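Local structure of ficolin-3 (Homo sapiens, 2J5Z) at residues Gly51-Gln56 with Gly97-Arg102; Asp60-Phe65 with Glu80-Leu85; Phe66-Ser71 with Thr154-Asp159. The protein acts as a secreted lectin of innate immunity, its fibrinogen-like domain binding sugars such as galactose and probably recognising glycans on microbial surfaces. All coordinates share one frame; numbering follows the deposited sequence.

How the contacts relate
Contact 1 lies buried near the centre of the chain, contact 2 is partly buried, and contact 3 sits at the surface beside the calcium site. Contacts 1 and 2 share one antiparallel sheet: strands 52-58 and 83-84 are neighbours in it, and Phe55 O probably accepts a hydrogen bond from Leu85 N (2.9 Å). Contacts 2 and 3 adjoin in sequence, Phe65 leading into Phe66, but do not otherwise touch; contacts 1 and 3 stay about 10 Å apart at their nearest atoms. The chemistry changes outward: side-chain packing without hydrogen bonds in contact 1, a carboxylate gripping loop N-H groups in contact 2, then a carboxylate at a helix start in contact 3.

Contact 1 of 3, residues Gly51-Gln56 with Gly97-Arg102; sequences GWLVFQ and GNWELR
The outer ring of Trp52 lies against Arg102 and Glu100. Arg102 CB comes within 3.5 Å of Trp52 CZ3, and its CD sits over the face of the six-membered ring, 4.2 Å from the centroid and 17° off the normal, a CH-pi contact displaced toward the rim. Arg102 CG lies anti to its backbone N (chi1 171°), and the chain, extended from CG to NE, carries the aliphatic part across the indole. Glu100 meets the same ring obliquely, its CD 3.7 Å from Trp52 CH2. Leu101 CD1 touches the edge of the Phe55 ring at CE2 (3.7 Å), near the ring plane, and Leu53 CD1 reaches Trp99 CZ3 at 4.0 Å. No hydrogen bond joins the two segments; dispersion and the CH-pi contact carry the interface.

The polar ends are tied down farther out. Arg102 NH1 forms a salt bridge with Glu48 and NE another with Glu104, while Glu100 OE2 pairs with Arg221 and Trp99 NE1 binds Gln96 O. With its tip so fixed, Arg102 turns methylene groups to the tryptophan; Glu100 offers its carboxyl carbon and CG.

Strands 52-58 and 101-106 are not neighbours: strand 215-220 pairs with both, and its Met218, Met219 and Leu220 touch these aromatic side chains. Residues 52-55 and 99-102 run 83° apart. The arrangement sets an apolar part (Leu53, Phe55, Trp99, Leu101) beside a tryptophan covered by salt-bridged side chains, within the central sheet of the fibrinogen C-terminal globular domain.

Contact 2 of 3, residues Asp60-Phe65 with Glu80-Leu85; sequences DGSVDF and ESEFWL
Glu82 CG stands anti to its carbonyl carbon (chi1 -55°), and the extended chain beyond it drives the carboxylate into the turn at Asp60-Val63, alongside Val63. Asp60 CG sits between its backbone N and carbonyl carbon (chi1 58°), which folds its own carboxylate back over that turn and close to the glutamate tip. Glu82 OE2 accepts from Asp60 N and from Gly61 N, each at 2.9 Å, both from the same face and well above the carboxylate plane; Gln59 N adds a further bond to this oxygen. Glu82 OE1 takes Val63 N at 3.0 Å, nearly along its C-O axis, and a water that also donates to Val63 O.

Asp60 OD2 accepts Ser62 N, which makes an Asx turn, and also Ser62 OG at 2.7 Å. A second water links Ser62 OG to Ser81 OG. On the apolar side, Val63 CG2 packs on Glu82 CB (3.8 Å), and the edge of the Phe65 ring faces Glu82 CB and Phe83 O, with CZ 3.6 Å from that oxygen. Phe65 also meets Phe76 edge-to-face and Arg58 in a cation-pi contact.

The buried glutamate thus binds a loop through its main-chain N-H groups. Asp60 OD2 lies 3.5 Å from Glu82 OE2, so the like charges should raise each other's pKa, an effect that the converging N-H dipoles probably offset, consistent with an ionised Glu82.

Contact 3 of 3, residues Phe66-Ser71 with Thr154-Asp159; sequences FRSWSS and TTYDAD. With CA (calcium ion), chain D.
Trp69, the first residue of helix 69-74, comes with its CA 5.6 Å from that of Thr155, where residues Thr155-Ala158 form a type I beta turn. Asp157 of this turn faces the helix start. Its OD1 accepts Trp69 N at 2.9 Å through the syn lone pair, and on the anti side it takes Thr155 OG1 at 2.8 Å, a bond that helps fix the carboxylate. Asp157 OD2 receives a water that accepts from Ser70 N, so one side chain serves two N-H groups of the first helical turn, directly and through water. The positive end of the helix dipole probably favours the charge of Asp157. Ser68 holds the N-cap position, with a weak capping bond from Ser71 N to its OG.

Aromatic groups pack on both sides of this polar centre. The rings of Phe66 and Tyr156 meet obliquely, planes 44° apart, with Tyr156 CD2 over one face of Phe66 and Tyr156 CB 3.6 Å from Phe66 CZ. Farther along, Tyr156 OH approaches Ser68 CB (3.5 Å), while a water bridges Arg67 O and Tyr156 N. Trp69 CG is anti to its backbone N (chi1 -176°), which sets CE3 3.6 Å from Ala158 CB.

Arg67 forms a salt bridge to Asp46 of the second subunit, and Trp69 NE1 binds Glu125. Immediately after the turn, Asp159 binds calcium with both carboxylate oxygens, 2.5 Å each; Asp161, the carbonyls of Ser163 and Ser165 and two waters complete the site. The Trp69-Asp157 bond, water bridges and aromatic packing join the start of helix 69-74 to the calcium-binding loop characteristic of fibrinogen-like domains.

Contact 1 of 3, residues Gly51-Gln56 with Gly97-Arg102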
loop_
_atom_site.group_PDB
_atom_site.type_symbol
_atom_site.label_atom_id
_atom_site.label_comp_id
_atom_site.label_asym_id
_atom_site.label_seq_id
_atom_site.Cartn_x
_atom_site.Cartn_y
_atom_site.Cartn_z
ATOM N N GLY A 51 16.749 -2.597 8.024
ATOM C CA GLY A 51 17.689 -2.003 7.067
ATOM C C GLY A 51 17.847 -2.802 5.779
ATOM O O GLY A 51 18.833 -2.629 5.045
ATOM N N TRP A 52 16.877 -3.660 5.492
ATOM C CA TRP A 52 16.934 -4.520 4.300
ATOM C C TRP A 52 16.235 -3.913 3.092
ATOM O O TRP A 52 15.091 -3.496 3.179
ATOM C CB TRP A 52 16.281 -5.868 4.575
ATOM C CG TRP A 52 16.961 -6.691 5.625
ATOM C CD1 TRP A 52 16.669 -6.726 6.958
ATOM C CD2 TRP A 52 18.013 -7.628 5.418
ATOM N NE1 TRP A 52 17.484 -7.612 7.597
ATOM C CE2 TRP A 52 18.322 -8.188 6.677
ATOM C CE3 TRP A 52 18.728 -8.049 4.298
ATOM C CZ2 TRP A 52 19.319 -9.143 6.842
ATOM C CZ3 TRP A 52 19.735 -8.998 4.467
ATOM C CH2 TRP A 52 20.014 -9.536 5.730
ATOM N N LEU A 53 16.921 -3.904 1.951
ATOM C CA LEU A 53 16.317 -3.452 0.706
ATOM C C LEU A 53 15.715 -4.675 0.021
ATOM O O LEU A 53 16.436 -5.569 -0.414
ATOM C CB LEU A 53 17.382 -2.807 -0.193
ATOM C CG LEU A 53 16.925 -1.887 -1.326
ATOM C CD1 LEU A 53 18.149 -1.145 -1.888
ATOM C CD2 LEU A 53 16.178 -2.678 -2.410
ATOM N N VAL A 54 14.390 -4.716 -0.071
ATOM C CA VAL A 54 13.699 -5.848 -0.670
ATOM C C VAL A 54 13.583 -5.622 -2.160
ATOM O O VAL A 54 12.917 -4.671 -2.593
ATOM C CB VAL A 54 12.293 -6.025 -0.073
ATOM C CG1 VAL A 54 11.571 -7.246 -0.702
ATOM C CG2 VAL A 54 12.387 -6.146 1.464
ATOM N N PHE A 55 14.218 -6.485 -2.952
ATOM C CA PHE A 55 14.239 -6.248 -4.398
ATOM C C PHE A 55 13.369 -7.211 -5.206
ATOM O O PHE A 55 13.200 -7.027 -6.408
ATOM C CB PHE A 55 15.680 -6.206 -4.956
ATOM C CG PHE A 55 16.440 -7.528 -4.887
ATOM C CD1 PHE A 55 16.389 -8.441 -5.939
ATOM C CD2 PHE A 55 17.261 -7.811 -3.800
ATOM C CE1 PHE A 55 17.099 -9.653 -5.883
ATOM C CE2 PHE A 55 17.991 -9.010 -3.739
ATOM C CZ PHE A 55 17.913 -9.926 -4.790
ATOM N N GLN A 56 12.859 -8.256 -4.553
ATOM C CA GLN A 56 11.944 -9.206 -5.209
ATOM C C GLN A 56 10.929 -9.696 -4.185
ATOM O O GLN A 56 11.263 -9.896 -3.027
ATOM C CB GLN A 56 12.715 -10.397 -5.793
ATOM C CG GLN A 56 11.868 -11.324 -6.701
ATOM C CD GLN A 56 11.366 -12.600 -6.010
ATOM O OE1 GLN A 56 11.210 -12.657 -4.793
ATOM N NE2 GLN A 56 11.105 -13.623 -6.807
ATOM N N GLY A 97 30.099 -1.053 -1.949
ATOM C CA GLY A 97 29.595 -1.529 -0.661
ATOM C C GLY A 97 29.423 -3.038 -0.619
ATOM O O GLY A 97 29.384 -3.706 -1.657
ATOM N N ASN A 98 29.384 -3.594 0.581
ATOM C CA ASN A 98 29.064 -4.999 0.693
ATOM C C ASN A 98 27.601 -5.139 1.065
ATOM O O ASN A 98 27.138 -4.566 2.053
ATOM C CB ASN A 98 29.997 -5.722 1.670
ATOM C CG ASN A 98 31.363 -6.024 1.062
ATOM O OD1 ASN A 98 32.039 -5.131 0.558
ATOM N ND2 ASN A 98 31.773 -7.287 1.114
ATOM N N TRP A 99 26.864 -5.851 0.225
ATOM C CA TRP A 99 25.459 -6.130 0.468
ATOM C C TRP A 99 25.253 -7.620 0.680
ATOM O O TRP A 99 25.495 -8.412 -0.225
ATOM C CB TRP A 99 24.604 -5.708 -0.725
ATOM C CG TRP A 99 24.717 -4.269 -1.141
ATOM C CD1 TRP A 99 25.756 -3.687 -1.814
ATOM C CD2 TRP A 99 23.722 -3.250 -0.979
ATOM N NE1 TRP A 99 25.478 -2.359 -2.053
ATOM C CE2 TRP A 99 24.232 -2.070 -1.558
ATOM C CE3 TRP A 99 22.448 -3.221 -0.401
ATOM C CZ2 TRP A 99 23.517 -0.871 -1.563
ATOM C CZ3 TRP A 99 21.737 -2.021 -0.411
ATOM C CH2 TRP A 99 22.278 -0.867 -0.989
ATOM N N GLU A 100 24.800 -7.995 1.868
ATOM C CA GLU A 100 24.496 -9.386 2.159
ATOM C C GLU A 100 23.120 -9.710 1.591
ATOM O O GLU A 100 22.245 -8.841 1.546
ATOM C CB GLU A 100 24.510 -9.625 3.672
ATOM C CG GLU A 100 23.601 -8.681 4.419
ATOM C CD GLU A 100 23.648 -8.817 5.936
ATOM O OE1 GLU A 100 23.952 -9.924 6.440
ATOM O OE2 GLU A 100 23.352 -7.802 6.612
ATOM N N LEU A 101 22.946 -10.945 1.133
ATOM C CA LEU A 101 21.668 -11.400 0.600
ATOM C C LEU A 101 20.939 -12.287 1.603
ATOM O O LEU A 101 21.498 -13.277 2.082
ATOM C CB LEU A 101 21.873 -12.191 -0.697
ATOM C CG LEU A 101 20.602 -12.822 -1.298
ATOM C CD1 LEU A 101 19.613 -11.752 -1.839
ATOM C CD2 LEU A 101 20.945 -13.811 -2.403
ATOM N N ARG A 102 19.693 -11.926 1.900
ATOM C CA ARG A 102 18.783 -12.814 2.613
ATOM C C ARG A 102 17.623 -13.207 1.703
ATOM O O ARG A 102 17.004 -12.344 1.061
ATOM C CB ARG A 102 18.260 -12.116 3.870
ATOM C CG ARG A 102 17.150 -12.860 4.577
ATOM C CD ARG A 102 16.820 -12.156 5.882
ATOM N NE ARG A 102 15.591 -12.665 6.481
ATOM C CZ ARG A 102 15.552 -13.461 7.545
ATOM N NH1 ARG A 102 16.674 -13.828 8.149
ATOM N NH2 ARG A 102 14.378 -13.871 8.018
#

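Contact 2 of 3, residues Asp60-Phe65 with Glu80-Leu85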
loop_
_atom_site.group_PDB
_atom_site.type_symbol
_atom_site.label_atom_id
_atom_site.label_comp_id
_atom_site.label_asym_id
_atom_site.label_seq_id
_atom_site.Cartn_x
_atom_site.Cartn_y
_atom_site.Cartn_z
ATOM N N ASP A 60 1.091 -13.697 -4.319
ATOM C CA ASP A 60 -0.287 -14.027 -4.702
ATOM C C ASP A 60 -0.492 -14.375 -6.171
ATOM O O ASP A 60 -1.603 -14.742 -6.580
ATOM C CB ASP A 60 -1.243 -12.892 -4.280
ATOM C CG ASP A 60 -0.878 -11.535 -4.888
ATOM O OD1 ASP A 60 -1.443 -10.518 -4.435
ATOM O OD2 ASP A 60 -0.048 -11.470 -5.809
ATOM N N GLY A 61 0.563 -14.267 -6.968
ATOM C CA GLY A 61 0.474 -14.585 -8.382
ATOM C C GLY A 61 -0.249 -13.534 -9.206
ATOM O O GLY A 61 -0.666 -13.801 -10.335
ATOM N N SER A 62 -0.384 -12.332 -8.647
ATOM C CA SER A 62 -1.065 -11.246 -9.341
ATOM C C SER A 62 -0.232 -10.672 -10.491
ATOM O O SER A 62 -0.780 -10.141 -11.451
ATOM C CB SER A 62 -1.480 -10.144 -8.357
ATOM O OG SER A 62 -0.360 -9.550 -7.722
ATOM N N VAL A 63 1.091 -10.804 -10.410
ATOM C CA VAL A 63 1.967 -10.231 -11.424
ATOM C C VAL A 63 2.644 -11.311 -12.273
ATOM O O VAL A 63 3.116 -12.314 -11.742
ATOM C CB VAL A 63 3.067 -9.369 -10.761
ATOM C CG1 VAL A 63 4.091 -8.901 -11.796
ATOM C CG2 VAL A 63 2.452 -8.180 -10.047
ATOM N N ASP A 64 2.716 -11.088 -13.583
ATOM C CA ASP A 64 3.338 -12.054 -14.497
ATOM C C ASP A 64 4.854 -11.890 -14.454
ATOM O O ASP A 64 5.376 -10.795 -14.699
ATOM C CB ASP A 64 2.814 -11.815 -15.913
ATOM C CG ASP A 64 3.266 -12.866 -16.915
ATOM O OD1 ASP A 64 4.055 -13.768 -16.567
ATOM O OD2 ASP A 64 2.833 -12.757 -18.088
ATOM N N PHE A 65 5.561 -12.960 -14.110
ATOM C CA PHE A 65 7.021 -12.885 -14.030
ATOM C C PHE A 65 7.698 -13.463 -15.281
ATOM O O PHE A 65 8.920 -13.426 -15.400
ATOM C CB PHE A 65 7.556 -13.544 -12.736
ATOM C CG PHE A 65 7.620 -12.602 -11.553
ATOM C CD1 PHE A 65 6.457 -12.097 -10.994
ATOM C CD2 PHE A 65 8.848 -12.217 -11.002
ATOM C CE1 PHE A 65 6.500 -11.225 -9.917
ATOM C CE2 PHE A 65 8.899 -11.337 -9.912
ATOM C CZ PHE A 65 7.727 -10.850 -9.362
ATOM N N GLU A 80 2.414 -2.496 -4.156
ATOM C CA GLU A 80 1.514 -3.069 -3.145
ATOM C C GLU A 80 1.667 -4.578 -3.017
ATOM O O GLU A 80 1.248 -5.182 -2.011
ATOM C CB GLU A 80 0.072 -2.765 -3.568
ATOM C CG GLU A 80 -1.002 -3.078 -2.561
ATOM C CD GLU A 80 -2.390 -2.866 -3.144
ATOM O OE1 GLU A 80 -2.625 -3.295 -4.297
ATOM O OE2 GLU A 80 -3.241 -2.269 -2.451
ATOM N N SER A 81 2.242 -5.203 -4.040
ATOM C CA SER A 81 2.301 -6.655 -4.064
ATOM C C SER A 81 3.639 -7.160 -4.595
ATOM O O SER A 81 4.683 -6.978 -3.957
ATOM C CB SER A 81 1.111 -7.244 -4.845
ATOM O OG SER A 81 1.119 -6.910 -6.229
ATOM N N GLU A 82 3.610 -7.753 -5.779
ATOM C CA GLU A 82 4.763 -8.474 -6.310
ATOM C C GLU A 82 5.582 -7.607 -7.257
ATOM O O GLU A 82 5.018 -6.825 -8.024
ATOM C CB GLU A 82 4.278 -9.722 -7.029
ATOM C CG GLU A 82 3.410 -10.615 -6.154
ATOM C CD GLU A 82 3.025 -11.896 -6.861
ATOM O OE1 GLU A 82 2.685 -11.836 -8.058
ATOM O OE2 GLU A 82 3.101 -12.965 -6.229
ATOM N N PHE A 83 6.911 -7.738 -7.195
ATOM C CA PHE A 83 7.769 -6.966 -8.092
ATOM C C PHE A 83 9.172 -7.539 -8.242
ATOM O O PHE A 83 9.601 -8.395 -7.459
ATOM C CB PHE A 83 7.893 -5.515 -7.604
ATOM C CG PHE A 83 8.475 -5.396 -6.231
ATOM C CD1 PHE A 83 9.852 -5.356 -6.046
ATOM C CD2 PHE A 83 7.642 -5.321 -5.116
ATOM C CE1 PHE A 83 10.382 -5.251 -4.778
ATOM C CE2 PHE A 83 8.163 -5.204 -3.854
ATOM C CZ PHE A 83 9.527 -5.181 -3.669
ATOM N N TRP A 84 9.858 -7.059 -9.278
ATOM C CA TRP A 84 11.302 -7.241 -9.455
ATOM C C TRP A 84 11.876 -5.832 -9.627
ATOM O O TRP A 84 11.464 -5.101 -10.529
ATOM C CB TRP A 84 11.576 -8.092 -10.705
ATOM C CG TRP A 84 13.036 -8.242 -11.016
ATOM C CD1 TRP A 84 13.765 -7.531 -11.934
ATOM C CD2 TRP A 84 13.945 -9.156 -10.393
ATOM N NE1 TRP A 84 15.080 -7.963 -11.924
ATOM C CE2 TRP A 84 15.210 -8.965 -10.994
ATOM C CE3 TRP A 84 13.806 -10.134 -9.403
ATOM C CZ2 TRP A 84 16.339 -9.707 -10.618
ATOM C CZ3 TRP A 84 14.929 -10.879 -9.033
ATOM C CH2 TRP A 84 16.172 -10.660 -9.638
ATOM N N LEU A 85 12.830 -5.434 -8.785
ATOM C CA LEU A 85 13.283 -4.043 -8.763
ATOM C C LEU A 85 13.949 -3.621 -10.077
ATOM O O LEU A 85 13.864 -2.454 -10.476
ATOM C CB LEU A 85 14.275 -3.826 -7.611
ATOM C CG LEU A 85 14.736 -2.390 -7.376
ATOM C CD1 LEU A 85 13.581 -1.481 -6.965
ATOM C CD2 LEU A 85 15.830 -2.394 -6.288
HETATM O O HOH W 1 -0.840 -6.857 -7.882
HETATM O O HOH W 2 3.388 -13.836 -9.609
#

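Contact 3 of 3, residues Phe66-Ser71 with Thr154-Asp159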
loop_
_atom_site.group_PDB
_atom_site.type_symbol
_atom_site.label_atom_id
_atom_site.label_comp_id
_atom_site.label_asym_id
_atom_site.label_seq_id
_atom_site.Cartn_x
_atom_site.Cartn_y
_atom_site.Cartn_z
ATOM N N PHE A 66 6.909 -13.986 -16.220
ATOM C CA PHE A 66 7.500 -14.496 -17.459
ATOM C C PHE A 66 7.734 -13.329 -18.420
ATOM O O PHE A 66 6.977 -13.119 -19.374
ATOM C CB PHE A 66 6.632 -15.596 -18.100
ATOM C CG PHE A 66 7.312 -16.319 -19.233
ATOM C CD1 PHE A 66 8.550 -16.917 -19.043
ATOM C CD2 PHE A 66 6.715 -16.406 -20.488
ATOM C CE1 PHE A 66 9.181 -17.583 -20.088
ATOM C CE2 PHE A 66 7.341 -17.067 -21.532
ATOM C CZ PHE A 66 8.572 -17.656 -21.334
ATOM N N ARG A 67 8.775 -12.549 -18.147
ATOM C CA ARG A 67 9.004 -11.312 -18.871
ATOM C C ARG A 67 10.356 -11.264 -19.556
ATOM O O ARG A 67 11.247 -12.078 -19.285
ATOM C CB ARG A 67 8.887 -10.114 -17.926
ATOM C CG ARG A 67 7.638 -10.103 -17.080
ATOM C CD ARG A 67 6.527 -9.282 -17.711
ATOM N NE ARG A 67 5.493 -9.028 -16.713
ATOM C CZ ARG A 67 5.148 -7.835 -16.247
ATOM N NH1 ARG A 67 5.719 -6.722 -16.708
ATOM N NH2 ARG A 67 4.189 -7.763 -15.331
ATOM N N SER A 68 10.505 -10.263 -20.413
ATOM C CA SER A 68 11.611 -10.159 -21.336
ATOM C C SER A 68 12.824 -9.528 -20.688
ATOM O O SER A 68 12.748 -9.003 -19.572
ATOM C CB SER A 68 11.200 -9.280 -22.501
ATOM O OG SER A 68 10.979 -7.964 -22.027
ATOM N N TRP A 69 13.930 -9.564 -21.424
ATOM C CA TRP A 69 15.183 -8.964 -20.993
ATOM C C TRP A 69 14.984 -7.526 -20.547
ATOM O O TRP A 69 15.470 -7.126 -19.476
ATOM C CB TRP A 69 16.215 -9.024 -22.134
ATOM C CG TRP A 69 17.533 -8.507 -21.729
ATOM C CD1 TRP A 69 18.040 -7.269 -21.969
ATOM C CD2 TRP A 69 18.519 -9.213 -20.979
ATOM N NE1 TRP A 69 19.289 -7.156 -21.404
ATOM C CE2 TRP A 69 19.605 -8.340 -20.793
ATOM C CE3 TRP A 69 18.585 -10.498 -20.436
ATOM C CZ2 TRP A 69 20.753 -8.717 -20.091
ATOM C CZ3 TRP A 69 19.727 -10.868 -19.746
ATOM C CH2 TRP A 69 20.786 -9.987 -19.578
ATOM N N SER A 70 14.265 -6.747 -21.363
ATOM C CA SER A 70 14.110 -5.311 -21.102
ATOM C C SER A 70 13.298 -5.057 -19.850
ATOM O O SER A 70 13.582 -4.124 -19.088
ATOM C CB SER A 70 13.483 -4.590 -22.301
ATOM O OG SER A 70 12.199 -5.123 -22.595
ATOM N N SER A 71 12.284 -5.889 -19.644
ATOM C CA SER A 71 11.460 -5.853 -18.441
ATOM C C SER A 71 12.280 -6.185 -17.194
ATOM O O SER A 71 12.208 -5.483 -16.191
ATOM C CB SER A 71 10.295 -6.832 -18.572
ATOM O OG SER A 71 9.323 -6.341 -19.481
ATOM N N THR A 154 19.394 -15.069 -17.877
ATOM C CA THR A 154 18.686 -15.342 -19.149
ATOM C C THR A 154 17.178 -15.194 -19.026
ATOM O O THR A 154 16.571 -15.514 -17.991
ATOM C CB THR A 154 19.067 -16.688 -19.901
ATOM O OG1 THR A 154 18.017 -17.672 -19.830
ATOM C CG2 THR A 154 20.359 -17.236 -19.443
ATOM N N THR A 155 16.606 -14.641 -20.089
ATOM C CA THR A 155 15.169 -14.492 -20.230
ATOM C C THR A 155 14.751 -15.221 -21.511
ATOM O O THR A 155 15.594 -15.722 -22.252
ATOM C CB THR A 155 14.776 -13.008 -20.342
ATOM O OG1 THR A 155 15.489 -12.400 -21.424
ATOM C CG2 THR A 155 15.132 -12.259 -19.049
ATOM N N TYR A 156 13.455 -15.270 -21.786
ATOM C CA TYR A 156 13.003 -16.014 -22.953
ATOM C C TYR A 156 13.538 -15.445 -24.275
ATOM O O TYR A 156 13.684 -16.178 -25.259
ATOM C CB TYR A 156 11.472 -16.164 -22.955
ATOM C CG TYR A 156 10.706 -14.870 -23.110
ATOM C CD1 TYR A 156 10.708 -14.181 -24.311
ATOM C CD2 TYR A 156 9.962 -14.352 -22.057
ATOM C CE1 TYR A 156 10.009 -13.002 -24.457
ATOM C CE2 TYR A 156 9.256 -13.172 -22.195
ATOM C CZ TYR A 156 9.284 -12.503 -23.393
ATOM O OH TYR A 156 8.583 -11.329 -23.542
ATOM N N ASP A 157 13.873 -14.157 -24.294
ATOM C CA ASP A 157 14.398 -13.522 -25.496
ATOM C C ASP A 157 15.884 -13.194 -25.387
ATOM O O ASP A 157 16.420 -12.409 -26.172
ATOM C CB ASP A 157 13.602 -12.252 -25.822
ATOM C CG ASP A 157 13.726 -11.190 -24.743
ATOM O OD1 ASP A 157 13.829 -11.559 -23.552
ATOM O OD2 ASP A 157 13.729 -9.987 -25.096
ATOM N N ALA A 158 16.552 -13.790 -24.405
ATOM C CA ALA A 158 17.989 -13.597 -24.258
ATOM C C ALA A 158 18.621 -14.824 -23.612
ATOM O O ALA A 158 18.819 -14.864 -22.393
ATOM C CB ALA A 158 18.283 -12.334 -23.463
ATOM N N ASP A 159 18.928 -15.824 -24.444
ATOM C CA ASP A 159 19.458 -17.105 -23.963
ATOM C C ASP A 159 20.967 -17.043 -23.745
ATOM O O ASP A 159 21.743 -16.930 -24.696
ATOM C CB ASP A 159 19.094 -18.234 -24.938
ATOM C CG ASP A 159 19.489 -19.626 -24.427
ATOM O OD1 ASP A 159 20.222 -19.743 -23.416
ATOM O OD2 ASP A 159 19.066 -20.629 -25.055
HETATM CA CA CA D . 20.826 -22.118 -24.097
HETATM O O HOH W 3 12.017 -14.731 -19.264
HETATM O O HOH W 4 13.610 -7.443 -24.108
HETATM O O HOH W 5 21.103 -22.484 -26.469
HETATM O O HOH W 6 23.049 -21.359 -24.300
#